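Local atomic coordinates of protein argonaute (PDB entry 5I4A), a protein that uses short guide RNAs with a 5'-hydroxyl end to bind complementary single-stranded DNA or RNA targets and cleave them. Residues G109-V118 / A129-I137; T153-L161 / P204-T212. All coordinates share one frame; numbering follows the deposited sequence.

Contact 1 of 2, residues G109-V118 / A129-I137. With nucleotides of chain B.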
# COMPACT_ATOMS: atom_id res chain seq x y z
N GLY A 109 7.58 6.94 11.00
CA GLY A 109 8.15 6.39 9.79
C GLY A 109 9.57 6.81 9.51
O GLY A 109 10.04 6.66 8.38
N ASN A 110 10.28 7.34 10.51
CA ASN A 110 11.66 7.80 10.37
C ASN A 110 11.79 8.91 9.33
O ASN A 110 12.79 9.00 8.62
CB ASN A 110 12.61 6.64 10.05
CG ASN A 110 12.84 5.74 11.25
OD1 ASN A 110 13.03 6.21 12.37
ND2 ASN A 110 12.83 4.43 11.02
N ASN A 111 10.77 9.76 9.24
CA ASN A 111 10.84 10.99 8.46
C ASN A 111 11.43 12.09 9.33
O ASN A 111 11.00 12.28 10.47
CB ASN A 111 9.46 11.39 7.95
CG ASN A 111 8.91 10.42 6.93
OD1 ASN A 111 9.20 10.51 5.74
ND2 ASN A 111 8.10 9.47 7.39
N PHE A 112 12.41 12.81 8.79
CA PHE A 112 13.11 13.85 9.54
C PHE A 112 12.91 15.18 8.83
O PHE A 112 13.39 15.39 7.71
CB PHE A 112 14.59 13.50 9.70
CG PHE A 112 14.83 12.31 10.58
CD1 PHE A 112 14.64 12.40 11.95
CD2 PHE A 112 15.22 11.10 10.04
CE1 PHE A 112 14.85 11.31 12.76
CE2 PHE A 112 15.43 10.00 10.85
CZ PHE A 112 15.25 10.10 12.21
N ILE A 113 12.19 16.08 9.50
CA ILE A 113 11.80 17.36 8.93
C ILE A 113 12.88 18.38 9.25
O ILE A 113 13.17 18.65 10.42
CB ILE A 113 10.44 17.80 9.50
CG1 ILE A 113 9.34 16.81 9.11
CG2 ILE A 113 10.09 19.20 9.04
CD1 ILE A 113 8.03 17.05 9.83
N SER A 114 13.49 18.95 8.21
CA SER A 114 14.48 19.99 8.42
C SER A 114 13.81 21.28 8.89
O SER A 114 12.69 21.60 8.49
CB SER A 114 15.27 20.26 7.14
OG SER A 114 16.16 21.35 7.31
N ASN A 115 14.51 22.01 9.75
CA ASN A 115 14.03 23.30 10.23
C ASN A 115 14.90 24.47 9.79
O ASN A 115 14.62 25.61 10.17
CB ASN A 115 13.92 23.29 11.76
CG ASN A 115 12.66 22.60 12.24
OD1 ASN A 115 11.55 23.11 12.05
ND2 ASN A 115 12.82 21.45 12.88
N SER A 116 15.95 24.22 9.00
CA SER A 116 16.70 25.28 8.34
C SER A 116 16.41 25.38 6.85
O SER A 116 16.44 26.48 6.30
CB SER A 116 18.21 25.08 8.54
OG SER A 116 18.72 24.12 7.64
N GLU A 117 16.14 24.25 6.20
CA GLU A 117 15.79 24.23 4.78
C GLU A 117 14.27 24.34 4.63
O GLU A 117 13.58 23.42 4.22
CB GLU A 117 16.33 22.98 4.11
CG GLU A 117 17.83 22.81 4.28
CD GLU A 117 18.61 23.98 3.72
OE1 GLU A 117 18.38 24.33 2.54
OE2 GLU A 117 19.42 24.56 4.46
N VAL A 118 13.77 25.51 5.01
CA VAL A 118 12.34 25.81 5.00
C VAL A 118 12.11 27.07 4.19
O VAL A 118 12.88 28.03 4.29
CB VAL A 118 11.79 25.98 6.44
CG1 VAL A 118 10.27 25.98 6.44
CG2 VAL A 118 12.34 24.90 7.36
N ALA A 129 7.12 24.96 3.54
CA ALA A 129 7.60 23.77 2.84
C ALA A 129 8.93 23.37 3.48
O ALA A 129 9.96 24.01 3.25
CB ALA A 129 7.75 24.04 1.35
N HIS A 130 8.89 22.31 4.28
CA HIS A 130 10.08 21.82 4.98
C HIS A 130 10.73 20.71 4.16
O HIS A 130 10.09 19.68 3.89
CB HIS A 130 9.72 21.31 6.37
CG HIS A 130 9.13 22.34 7.28
ND1 HIS A 130 9.85 22.93 8.29
CD2 HIS A 130 7.89 22.88 7.33
CE1 HIS A 130 9.09 23.79 8.93
NE2 HIS A 130 7.89 23.78 8.37
N LEU A 131 11.99 20.91 3.78
CA LEU A 131 12.76 19.83 3.20
C LEU A 131 12.84 18.68 4.20
O LEU A 131 13.17 18.88 5.37
CB LEU A 131 14.16 20.31 2.81
CG LEU A 131 15.21 19.29 2.37
CD1 LEU A 131 14.71 18.41 1.24
CD2 LEU A 131 16.49 20.01 1.96
N THR A 132 12.52 17.48 3.74
CA THR A 132 12.41 16.32 4.61
C THR A 132 13.23 15.17 4.04
O THR A 132 13.37 15.03 2.82
CB THR A 132 10.93 15.90 4.79
OG1 THR A 132 10.18 17.02 5.27
CG2 THR A 132 10.79 14.75 5.77
N TYR A 133 13.78 14.36 4.94
CA TYR A 133 14.52 13.15 4.57
C TYR A 133 13.96 11.97 5.35
O TYR A 133 13.90 12.01 6.58
CB TYR A 133 16.02 13.30 4.85
CG TYR A 133 16.74 14.21 3.88
CD1 TYR A 133 17.08 13.77 2.61
CD2 TYR A 133 17.10 15.51 4.24
CE1 TYR A 133 17.75 14.59 1.72
CE2 TYR A 133 17.77 16.33 3.36
CZ TYR A 133 18.10 15.87 2.10
OH TYR A 133 18.76 16.69 1.22
N LYS A 134 13.55 10.93 4.63
CA LYS A 134 13.13 9.68 5.23
C LYS A 134 14.27 8.68 5.14
O LYS A 134 14.86 8.49 4.07
CB LYS A 134 11.88 9.12 4.54
CG LYS A 134 11.51 7.72 5.00
CD LYS A 134 10.06 7.40 4.74
CE LYS A 134 9.74 5.97 5.16
NZ LYS A 134 8.28 5.71 5.22
N ILE A 135 14.58 8.04 6.27
CA ILE A 135 15.78 7.22 6.42
C ILE A 135 15.36 5.81 6.81
O ILE A 135 14.53 5.63 7.71
CB ILE A 135 16.73 7.82 7.47
CG1 ILE A 135 16.94 9.31 7.22
CG2 ILE A 135 18.05 7.10 7.45
CD1 ILE A 135 17.76 9.62 5.99
N LYS A 136 15.93 4.81 6.13
CA LYS A 136 15.68 3.41 6.44
C LYS A 136 16.98 2.63 6.36
O LYS A 136 17.92 3.02 5.66
CB LYS A 136 14.64 2.80 5.49
CG LYS A 136 13.22 3.30 5.73
CD LYS A 136 12.77 2.96 7.13
CE LYS A 136 11.28 3.21 7.31
NZ LYS A 136 10.76 2.48 8.50
N ILE A 137 17.03 1.52 7.10
CA ILE A 137 18.23 0.69 7.22
C ILE A 137 18.00 -0.60 6.44
O ILE A 137 16.95 -1.24 6.60
CB ILE A 137 18.57 0.40 8.69
CG1 ILE A 137 18.94 1.70 9.42
CG2 ILE A 137 19.69 -0.62 8.79
CD1 ILE A 137 19.21 1.51 10.89
P C B 9 5.00 7.51 5.74
OP1 C B 9 6.39 7.77 5.29
OP2 C B 9 3.87 7.74 4.81
O5' C B 9 4.93 6.00 6.26
C5' C B 9 5.91 5.50 7.16
C4' C B 9 5.28 4.78 8.33
O4' C B 9 4.01 5.40 8.65
C3' C B 9 4.94 3.31 8.12
O3' C B 9 6.06 2.46 8.30
C2' C B 9 3.83 3.08 9.13
O2' C B 9 4.37 2.92 10.43
C1' C B 9 3.09 4.42 9.08
P A B 11 12.15 -1.16 9.96
OP1 A B 11 11.82 0.29 9.92
OP2 A B 11 13.46 -1.64 9.45
O5' A B 11 11.99 -1.64 11.47
C5' A B 11 12.50 -2.89 11.90
C4' A B 11 12.62 -2.92 13.40
O4' A B 11 13.68 -2.01 13.80
C3' A B 11 11.39 -2.42 14.14
O3' A B 11 10.40 -3.42 14.35
C2' A B 11 11.97 -1.84 15.43
O2' A B 11 12.25 -2.85 16.38
C1' A B 11 13.29 -1.26 14.93
N9 A B 11 13.14 0.14 14.52
C8 A B 11 12.74 0.66 13.30
N7 A B 11 12.73 1.97 13.27
C5 A B 11 13.15 2.33 14.55
C6 A B 11 13.35 3.57 15.18
N6 A B 11 13.15 4.75 14.58
N1 A B 11 13.77 3.56 16.46
C2 A B 11 13.98 2.39 17.08
N3 A B 11 13.82 1.16 16.60
C4 A B 11 13.40 1.21 15.32
P U B 10 6.86 1.86 7.04
OP1 U B 10 7.59 2.99 6.41
OP2 U B 10 5.88 1.10 6.24
O5' U B 10 7.92 0.87 7.71
O3' U B 10 10.99 -1.95 9.18
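Phe112 and Tyr133 form a hydrogen-bonded pair in an antiparallel beta hairpin of linker L1, strand 111-120 against strand 127-140. Phe112 N reaches Tyr133 O at 2.8 Å, and Tyr133 N returns the bond to Phe112 O. The edge of the Phe112 ring meets Ile135 CG1 (3.8 Å from CD2), and the Phe99 ring of helix 84-101 stacks on Phe112.

Packing is tightest around His130. Its ring, turned with CG anti to its own carbonyl carbon (chi1 -62°), has Val118 CG1 over the centre of one face, 3.6 Å from the centroid, a CH-pi contact. In the ring plane ND1 donates to Ser114 O at 3.1 Å, and Ile113 CG2 abuts His130 CB. The chain turns a corner at 115-117, where Ser114 OG accepts from Glu117 N in an ST motif; the Glu117 carboxylate leads away to Lys239.

The other end is looser and meets guide RNA. The extended Lys134 chain runs past Asn111 OD1, itself bound to Lys151, and NZ bridges the phosphates of C9 and U10 of chain B. Asn111 ND2 joins it on C9 OP1, while Lys136 NZ takes OP1 of A11 of chain B at 2.8 Å. These groups on successive phosphates fit a role in holding the guide. Asn110 turns its amide to that A11 adenine: ND2 gives a weak bond to N7, and OD1 weakly accepts from N6 at 2.7 Å.

Contact 2 of 2, residues T153-L161 / P204-T212. With nucleotides of chain B.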
# COMPACT_ATOMS: atom_id res chain seq x y z
N THR A 153 7.66 18.12 3.44
CA THR A 153 6.57 18.18 4.40
C THR A 153 6.04 19.61 4.42
O THR A 153 6.82 20.55 4.58
CB THR A 153 7.02 17.77 5.80
OG1 THR A 153 7.82 16.58 5.71
CG2 THR A 153 5.82 17.49 6.69
N PHE A 154 4.74 19.76 4.23
CA PHE A 154 4.10 21.07 4.20
C PHE A 154 3.33 21.26 5.49
O PHE A 154 2.37 20.53 5.76
CB PHE A 154 3.20 21.20 2.97
CG PHE A 154 3.92 20.93 1.68
CD1 PHE A 154 4.65 21.93 1.05
CD2 PHE A 154 3.90 19.67 1.10
CE1 PHE A 154 5.32 21.68 -0.13
CE2 PHE A 154 4.57 19.42 -0.08
CZ PHE A 154 5.28 20.43 -0.69
N LEU A 155 3.77 22.23 6.30
CA LEU A 155 3.21 22.47 7.62
C LEU A 155 2.80 23.93 7.75
O LEU A 155 3.35 24.80 7.07
CB LEU A 155 4.22 22.12 8.72
CG LEU A 155 4.78 20.70 8.76
CD1 LEU A 155 5.96 20.63 9.73
CD2 LEU A 155 3.71 19.70 9.16
N SER A 156 1.84 24.18 8.63
CA SER A 156 1.46 25.55 8.94
C SER A 156 2.63 26.28 9.60
O SER A 156 3.34 25.72 10.44
CB SER A 156 0.24 25.58 9.85
OG SER A 156 0.54 25.03 11.12
N LYS A 157 2.82 27.54 9.19
CA LYS A 157 3.91 28.33 9.75
C LYS A 157 3.69 28.62 11.23
O LYS A 157 4.66 28.75 11.99
CB LYS A 157 4.05 29.63 8.96
CG LYS A 157 5.16 30.56 9.43
CD LYS A 157 5.20 31.81 8.56
CE LYS A 157 6.27 32.78 9.03
NZ LYS A 157 6.33 33.97 8.14
N GLU A 158 2.44 28.71 11.66
CA GLU A 158 2.07 29.02 13.03
C GLU A 158 1.38 27.82 13.67
O GLU A 158 0.82 26.97 12.97
CB GLU A 158 1.14 30.24 13.07
CG GLU A 158 1.61 31.42 12.23
CD GLU A 158 2.69 32.24 12.92
OE1 GLU A 158 2.39 32.88 13.95
OE2 GLU A 158 3.84 32.24 12.43
N PRO A 159 1.42 27.71 15.00
CA PRO A 159 0.67 26.65 15.67
C PRO A 159 -0.81 26.70 15.33
O PRO A 159 -1.35 27.72 14.90
CB PRO A 159 0.91 26.93 17.16
CG PRO A 159 2.24 27.59 17.18
CD PRO A 159 2.29 28.44 15.93
N ALA A 160 -1.48 25.56 15.54
CA ALA A 160 -2.84 25.35 15.06
C ALA A 160 -3.78 26.47 15.49
O ALA A 160 -4.55 27.00 14.68
CB ALA A 160 -3.36 24.00 15.55
N LEU A 161 -3.73 26.86 16.76
CA LEU A 161 -4.64 27.89 17.25
C LEU A 161 -4.30 29.26 16.70
O LEU A 161 -5.18 30.12 16.61
CB LEU A 161 -4.63 27.91 18.78
CG LEU A 161 -5.37 26.76 19.46
CD1 LEU A 161 -5.33 26.91 20.97
CD2 LEU A 161 -6.81 26.70 18.96
N PRO A 204 -1.12 23.46 23.11
CA PRO A 204 -1.55 23.52 21.70
C PRO A 204 -0.49 24.11 20.80
O PRO A 204 -0.62 24.00 19.57
CB PRO A 204 -2.81 24.40 21.76
CG PRO A 204 -3.23 24.42 23.19
CD PRO A 204 -1.97 24.29 23.98
N GLU A 205 0.54 24.74 21.36
CA GLU A 205 1.63 25.31 20.57
C GLU A 205 2.54 24.25 19.97
O GLU A 205 3.30 24.55 19.05
CB GLU A 205 2.45 26.28 21.41
CG GLU A 205 3.38 25.61 22.43
CD GLU A 205 2.76 25.49 23.81
OE1 GLU A 205 1.53 25.69 23.93
OE2 GLU A 205 3.50 25.17 24.77
N ASN A 206 2.49 23.01 20.47
CA ASN A 206 3.28 21.92 19.93
C ASN A 206 2.62 21.26 18.72
O ASN A 206 3.13 20.25 18.23
CB ASN A 206 3.54 20.86 21.01
CG ASN A 206 4.56 21.31 22.04
OD1 ASN A 206 5.25 22.31 21.84
ND2 ASN A 206 4.66 20.58 23.13
N TYR A 207 1.52 21.82 18.23
CA TYR A 207 0.76 21.22 17.14
C TYR A 207 0.79 22.14 15.93
O TYR A 207 0.48 23.33 16.04
CB TYR A 207 -0.67 20.93 17.57
CG TYR A 207 -0.77 19.83 18.60
CD1 TYR A 207 -0.38 20.05 19.91
CD2 TYR A 207 -1.24 18.57 18.25
CE1 TYR A 207 -0.45 19.05 20.85
CE2 TYR A 207 -1.32 17.56 19.19
CZ TYR A 207 -0.93 17.81 20.49
OH TYR A 207 -1.00 16.81 21.44
N LEU A 208 1.16 21.58 14.78
CA LEU A 208 1.12 22.27 13.51
C LEU A 208 0.19 21.53 12.56
O LEU A 208 -0.03 20.32 12.70
CB LEU A 208 2.52 22.37 12.88
CG LEU A 208 3.58 23.13 13.68
CD1 LEU A 208 4.90 23.14 12.94
CD2 LEU A 208 3.11 24.54 13.98
N PHE A 209 -0.37 22.26 11.60
CA PHE A 209 -1.21 21.64 10.59
C PHE A 209 -0.34 21.01 9.51
O PHE A 209 0.60 21.63 9.02
CB PHE A 209 -2.15 22.68 9.97
CG PHE A 209 -3.39 22.92 10.79
CD1 PHE A 209 -4.40 21.98 10.83
CD2 PHE A 209 -3.54 24.09 11.51
CE1 PHE A 209 -5.54 22.19 11.57
CE2 PHE A 209 -4.68 24.31 12.26
CZ PHE A 209 -5.68 23.36 12.29
N ASN A 210 -0.67 19.77 9.15
CA ASN A 210 0.04 19.05 8.11
C ASN A 210 -0.81 19.03 6.85
O ASN A 210 -1.99 18.65 6.89
CB ASN A 210 0.36 17.62 8.56
CG ASN A 210 1.23 16.87 7.57
OD1 ASN A 210 2.06 17.47 6.88
ND2 ASN A 210 1.04 15.56 7.49
N PHE A 211 -0.23 19.44 5.73
CA PHE A 211 -0.95 19.58 4.47
C PHE A 211 -0.50 18.50 3.50
O PHE A 211 0.68 18.43 3.14
CB PHE A 211 -0.73 20.97 3.87
CG PHE A 211 -1.24 22.08 4.74
CD1 PHE A 211 -2.59 22.39 4.76
CD2 PHE A 211 -0.37 22.80 5.54
CE1 PHE A 211 -3.06 23.41 5.57
CE2 PHE A 211 -0.84 23.82 6.35
CZ PHE A 211 -2.19 24.12 6.36
N THR A 212 -1.45 17.67 3.08
CA THR A 212 -1.17 16.58 2.16
C THR A 212 -1.38 17.04 0.72
O THR A 212 -1.70 18.20 0.45
CB THR A 212 -2.06 15.38 2.48
OG1 THR A 212 -3.37 15.60 1.93
CG2 THR A 212 -2.18 15.21 3.98
P A B 7 -3.17 12.12 0.97
OP1 A B 7 -3.27 13.44 0.30
OP2 A B 7 -2.07 11.19 0.60
O5' A B 7 -3.13 12.38 2.54
C5' A B 7 -3.09 11.31 3.46
C4' A B 7 -2.29 11.67 4.68
O4' A B 7 -3.17 12.02 5.78
C3' A B 7 -1.42 10.57 5.25
O3' A B 7 -0.21 10.42 4.53
C2' A B 7 -1.24 11.01 6.70
O2' A B 7 -0.27 12.04 6.79
C1' A B 7 -2.61 11.60 7.00
P U B 21 5.64 15.79 28.90
OP1 U B 21 5.37 17.04 29.65
OP2 U B 21 6.91 15.08 29.18
O5' U B 21 4.48 14.70 29.08
C5' U B 21 3.16 15.07 29.48
C4' U B 21 2.60 16.16 28.58
O4' U B 21 2.05 15.56 27.38
C3' U B 21 1.52 17.09 29.15
O3' U B 21 1.97 18.45 29.17
C2' U B 21 0.36 17.00 28.14
O2' U B 21 -0.21 18.25 27.82
C1' U B 21 1.01 16.37 26.91
N1 U B 21 0.05 15.56 26.13
C2 U B 21 -0.64 16.22 25.12
O2 U B 21 -0.47 17.37 24.83
N3 U B 21 -1.56 15.50 24.42
C4 U B 21 -1.87 14.19 24.63
O4 U B 21 -2.72 13.67 23.91
C5 U B 21 -1.15 13.55 25.69
C6 U B 21 -0.24 14.24 26.40
O HOH W 1 2.98 17.29 4.27
O HOH W 2 -2.11 26.02 18.54
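Phe154 and Phe211 begin the backbone bonding, which joins the end of linker L1 to the last strand of the PAZ domain: Phe211 N donates to Phe154 O at 2.8 Å. Next, Ser156 N donates to Phe209 O at 2.9 Å. Past the turn, Ala160 N binds Tyr207 O.

Among side-chain bonds, Ser156 does most. Its OG sits between the backbone N and the carbonyl carbon (chi1 66°), where it accepts from Phe209 N at 3.0 Å and donates to Glu158 O at 2.7 Å, tying the turn to the strand. With an alanine here, Phe209 N and Glu158 O would probably lose the hydroxyl they share, and the turn would be less firmly tied to the strand.

One water extends the bonding, linking Phe154 N to Phe211 O.

Apolar contacts fill in between. The Phe209 ring brings CE2 to 3.6 Å from Ala160 CB, Leu208 CD2 nestles against Pro159 CA, and Leu161 CD1 meets Pro204 CB.

Guide RNA is met at both ends: Thr212 OG1 binds A7 OP1 of chain B, and Tyr207 OH weakly accepts from U21 N3 of chain B, consistent with the PAZ domain holding the guide's 3' end.

Strand 207-211 lies between strands 143-156 and 169-172, Tyr181 meets Phe209 edge-to-face, and Thr212 holds the N-cap position of helix 213-218.

Contact 1 closes before contact 2 opens along the chain, and their centres lie 15 Å apart on one branched antiparallel sheet. The hairpin 111-120/127-140 continues into strand 143-156, which pairs with strand 127-140 and then with strand 207-211, some 50 residues later. The seam between the contacts is direct: His130 N probably bonds Thr153 O at 2.7 Å, the hydroxyls of Thr132 and Thr153 meet, and Ala129 CB packs on Phe154. One continuous sheet therefore carries linker L1 into the PAZ domain. Contact 1 touches guide nucleotides 9 to 11 and contact 2 nucleotides 7 and 21, consistent with this sheet helping to fix the guide's path.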